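Local coordinates for amine oxidase domain-containing protein (Pyrococcus furiosus, PDB 3NRN), which binds adenosine monophosphate and is probably an oxidoreductase of the flavin-containing amine oxidase type, of unknown substrate, at residues R255-Q260 / I367-N372. Numbering follows the deposited sequence.
Sequences RDYLKQ and IEWPLN
Gln-260 reads the backbone of Ile-367 with both ends of its carboxamide, joining helix 255-262 to the loop that leads into strand 374-376, an outermost strand of the parallel, Rossmann-type sheet. Two hydrogen bonds form this bidentate amide-to-peptide contact. Ile-367 N donates to Gln-260 OE1 over 2.7 Å, nearly straight at 172° and on a lone pair in the carbonyl plane. Gln-260 NE2 returns a bond to Ile-367 O at 2.9 Å, its acceptor 13° out of the amide plane. With CG anti to the backbone N (chi1 172°) and the chain extended beyond it, the carboxamide is carried out to the loop. An alanine here would probably leave Ile-367 N and O without these two mates and the loop less firmly held to the helix.

Water 1 extends the polar network: it donates to Ile-367 O and is hydrogen-bonded to Tyr-257 OH at 3.0 Å. That carbonyl oxygen therefore accepts from both the amide and the water.

The apolar contacts centre on the buried ring of Tyr-257. Pro-370 CD lies over one face of the ring, offset toward the CZ-CE2 rim, in a CH-pi contact 4.0 Å from the centroid, while Ile-367 CG2 packs 3.6 Å from Tyr-257 CD1. Val-241 of helix 241-248 also touches this tyrosine. The indole of Trp-369 meets the ring of Phe-253 and touches Thr-244 of helix 241-248, and its NE1 ties the loop to strand 374-376 by a hydrogen bond to Val-374 O. The whole is a surface contact, and the side chain of Trp-369 is about 13 Å from the bound AMP. At the tyrosine's far end, OH lies near the plane of the indole, at its edge, 3.2 Å from Trp-369 CE3.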
loop_
_atom_site.group_PDB
_atom_site.type_symbol
_atom_site.label_atom_id
_atom_site.label_comp_id
_atom_site.label_asym_id
_atom_site.label_seq_id
_atom_site.Cartn_x
_atom_site.Cartn_y
_atom_site.Cartn_z
ATOM N N ARG A 255 -2.329 -25.547 15.028
ATOM C CA ARG A 255 -3.338 -24.920 15.876
ATOM C C ARG A 255 -3.020 -23.461 16.249
ATOM O O ARG A 255 -3.874 -22.582 16.136
ATOM C CB ARG A 255 -3.507 -25.745 17.161
ATOM C CG ARG A 255 -4.433 -25.113 18.201
ATOM C CD ARG A 255 -4.178 -25.686 19.591
ATOM N NE ARG A 255 -4.632 -27.068 19.735
ATOM C CZ ARG A 255 -4.350 -27.839 20.785
ATOM N NH1 ARG A 255 -3.612 -27.364 21.779
ATOM N NH2 ARG A 255 -4.813 -29.079 20.846
ATOM N N ASP A 256 -1.799 -23.197 16.693
ATOM C CA ASP A 256 -1.452 -21.837 17.086
ATOM C C ASP A 256 -1.409 -20.867 15.914
ATOM O O ASP A 256 -1.608 -19.661 16.102
ATOM C CB ASP A 256 -0.123 -21.816 17.855
ATOM C CG ASP A 256 1.068 -22.132 16.978
ATOM O OD1 ASP A 256 0.905 -22.905 16.014
ATOM O OD2 ASP A 256 2.170 -21.617 17.266
ATOM N N TYR A 257 -1.163 -21.376 14.709
ATOM C CA TYR A 257 -1.137 -20.507 13.537
ATOM C C TYR A 257 -2.573 -20.093 13.201
ATOM O O TYR A 257 -2.847 -18.929 12.893
ATOM C CB TYR A 257 -0.510 -21.209 12.326
ATOM C CG TYR A 257 -0.379 -20.273 11.142
ATOM C CD1 TYR A 257 0.515 -19.198 11.178
ATOM C CD2 TYR A 257 -1.190 -20.413 10.017
ATOM C CE1 TYR A 257 0.593 -18.284 10.128
ATOM C CE2 TYR A 257 -1.118 -19.502 8.961
ATOM C CZ TYR A 257 -0.227 -18.439 9.025
ATOM O OH TYR A 257 -0.177 -17.518 7.999
ATOM N N LEU A 258 -3.482 -21.063 13.252
ATOM C CA LEU A 258 -4.900 -20.813 12.997
ATOM C C LEU A 258 -5.440 -19.814 14.020
ATOM O O LEU A 258 -6.372 -19.059 13.740
ATOM C CB LEU A 258 -5.694 -22.117 13.106
ATOM C CG LEU A 258 -5.442 -23.117 11.976
ATOM C CD1 LEU A 258 -6.141 -24.447 12.266
ATOM C CD2 LEU A 258 -5.948 -22.497 10.672
ATOM N N LYS A 259 -4.856 -19.829 15.215
ATOM C CA LYS A 259 -5.261 -18.925 16.282
ATOM C C LYS A 259 -4.903 -17.500 15.884
ATOM O O LYS A 259 -5.709 -16.579 16.019
ATOM C CB LYS A 259 -4.540 -19.287 17.587
ATOM C CG LYS A 259 -4.946 -18.423 18.776
ATOM C CD LYS A 259 -4.189 -18.813 20.039
ATOM C CE LYS A 259 -4.646 -17.990 21.236
ATOM N NZ LYS A 259 -4.468 -16.527 21.023
ATOM N N GLN A 260 -3.678 -17.333 15.392
ATOM C CA GLN A 260 -3.190 -16.033 14.959
ATOM C C GLN A 260 -3.994 -15.500 13.771
ATOM O O GLN A 260 -4.332 -14.315 13.722
ATOM C CB GLN A 260 -1.710 -16.137 14.583
ATOM C CG GLN A 260 -1.161 -14.890 13.934
ATOM C CD GLN A 260 0.300 -15.018 13.563
ATOM O OE1 GLN A 260 1.175 -15.000 14.426
ATOM N NE2 GLN A 260 0.571 -15.154 12.271
ATOM N N ILE A 367 3.748 -15.741 13.908
ATOM C CA ILE A 367 4.074 -16.951 13.178
ATOM C C ILE A 367 4.033 -16.636 11.685
ATOM O O ILE A 367 3.063 -16.061 11.188
ATOM C CB ILE A 367 3.078 -18.060 13.538
ATOM C CG1 ILE A 367 2.936 -18.126 15.062
ATOM C CG2 ILE A 367 3.576 -19.402 13.003
ATOM C CD1 ILE A 367 1.826 -19.029 15.557
ATOM N N GLU A 368 5.093 -16.989 10.966
ATOM C CA GLU A 368 5.132 -16.697 9.537
ATOM C C GLU A 368 4.382 -17.742 8.714
ATOM O O GLU A 368 4.068 -18.827 9.212
ATOM C CB GLU A 368 6.582 -16.584 9.060
ATOM C CG GLU A 368 7.318 -17.898 8.889
ATOM C CD GLU A 368 8.772 -17.683 8.492
ATOM O OE1 GLU A 368 9.390 -18.613 7.931
ATOM O OE2 GLU A 368 9.301 -16.579 8.750
ATOM N N TRP A 369 4.076 -17.406 7.460
ATOM C CA TRP A 369 3.361 -18.334 6.582
ATOM C C TRP A 369 4.158 -19.632 6.587
ATOM O O TRP A 369 5.347 -19.630 6.313
ATOM C CB TRP A 369 3.262 -17.761 5.168
ATOM C CG TRP A 369 2.528 -18.661 4.222
ATOM C CD1 TRP A 369 3.068 -19.419 3.223
ATOM C CD2 TRP A 369 1.114 -18.900 4.189
ATOM N NE1 TRP A 369 2.079 -20.113 2.568
ATOM C CE2 TRP A 369 0.870 -19.813 3.140
ATOM C CE3 TRP A 369 0.033 -18.431 4.942
ATOM C CZ2 TRP A 369 -0.414 -20.265 2.821
ATOM C CZ3 TRP A 369 -1.251 -18.882 4.624
ATOM C CH2 TRP A 369 -1.460 -19.787 3.572
ATOM N N PRO A 370 3.500 -20.763 6.895
ATOM C CA PRO A 370 4.128 -22.091 6.964
ATOM C C PRO A 370 4.361 -22.937 5.707
ATOM O O PRO A 370 5.194 -23.840 5.734
ATOM C CB PRO A 370 3.230 -22.821 7.954
ATOM C CG PRO A 370 1.872 -22.337 7.533
ATOM C CD PRO A 370 2.085 -20.834 7.304
ATOM N N LEU A 371 3.645 -22.672 4.618
ATOM C CA LEU A 371 3.795 -23.490 3.408
ATOM C C LEU A 371 4.804 -22.959 2.393
ATOM O O LEU A 371 5.135 -21.777 2.402
ATOM C CB LEU A 371 2.423 -23.666 2.741
ATOM C CG LEU A 371 1.379 -24.264 3.686
ATOM C CD1 LEU A 371 0.037 -24.372 2.989
ATOM C CD2 LEU A 371 1.858 -25.642 4.139
ATOM N N ASN A 372 5.274 -23.841 1.514
ATOM C CA ASN A 372 6.258 -23.477 0.499
ATOM C C ASN A 372 5.730 -23.590 -0.935
ATOM O O ASN A 372 6.194 -22.879 -1.827
ATOM C CB ASN A 372 7.505 -24.361 0.630
ATOM C CG ASN A 372 8.087 -24.360 2.035
ATOM O OD1 ASN A 372 8.177 -23.318 2.684
ATOM N ND2 ASN A 372 8.502 -25.528 2.502
HETATM O O HOH W 1 1.838 -15.360 8.603
#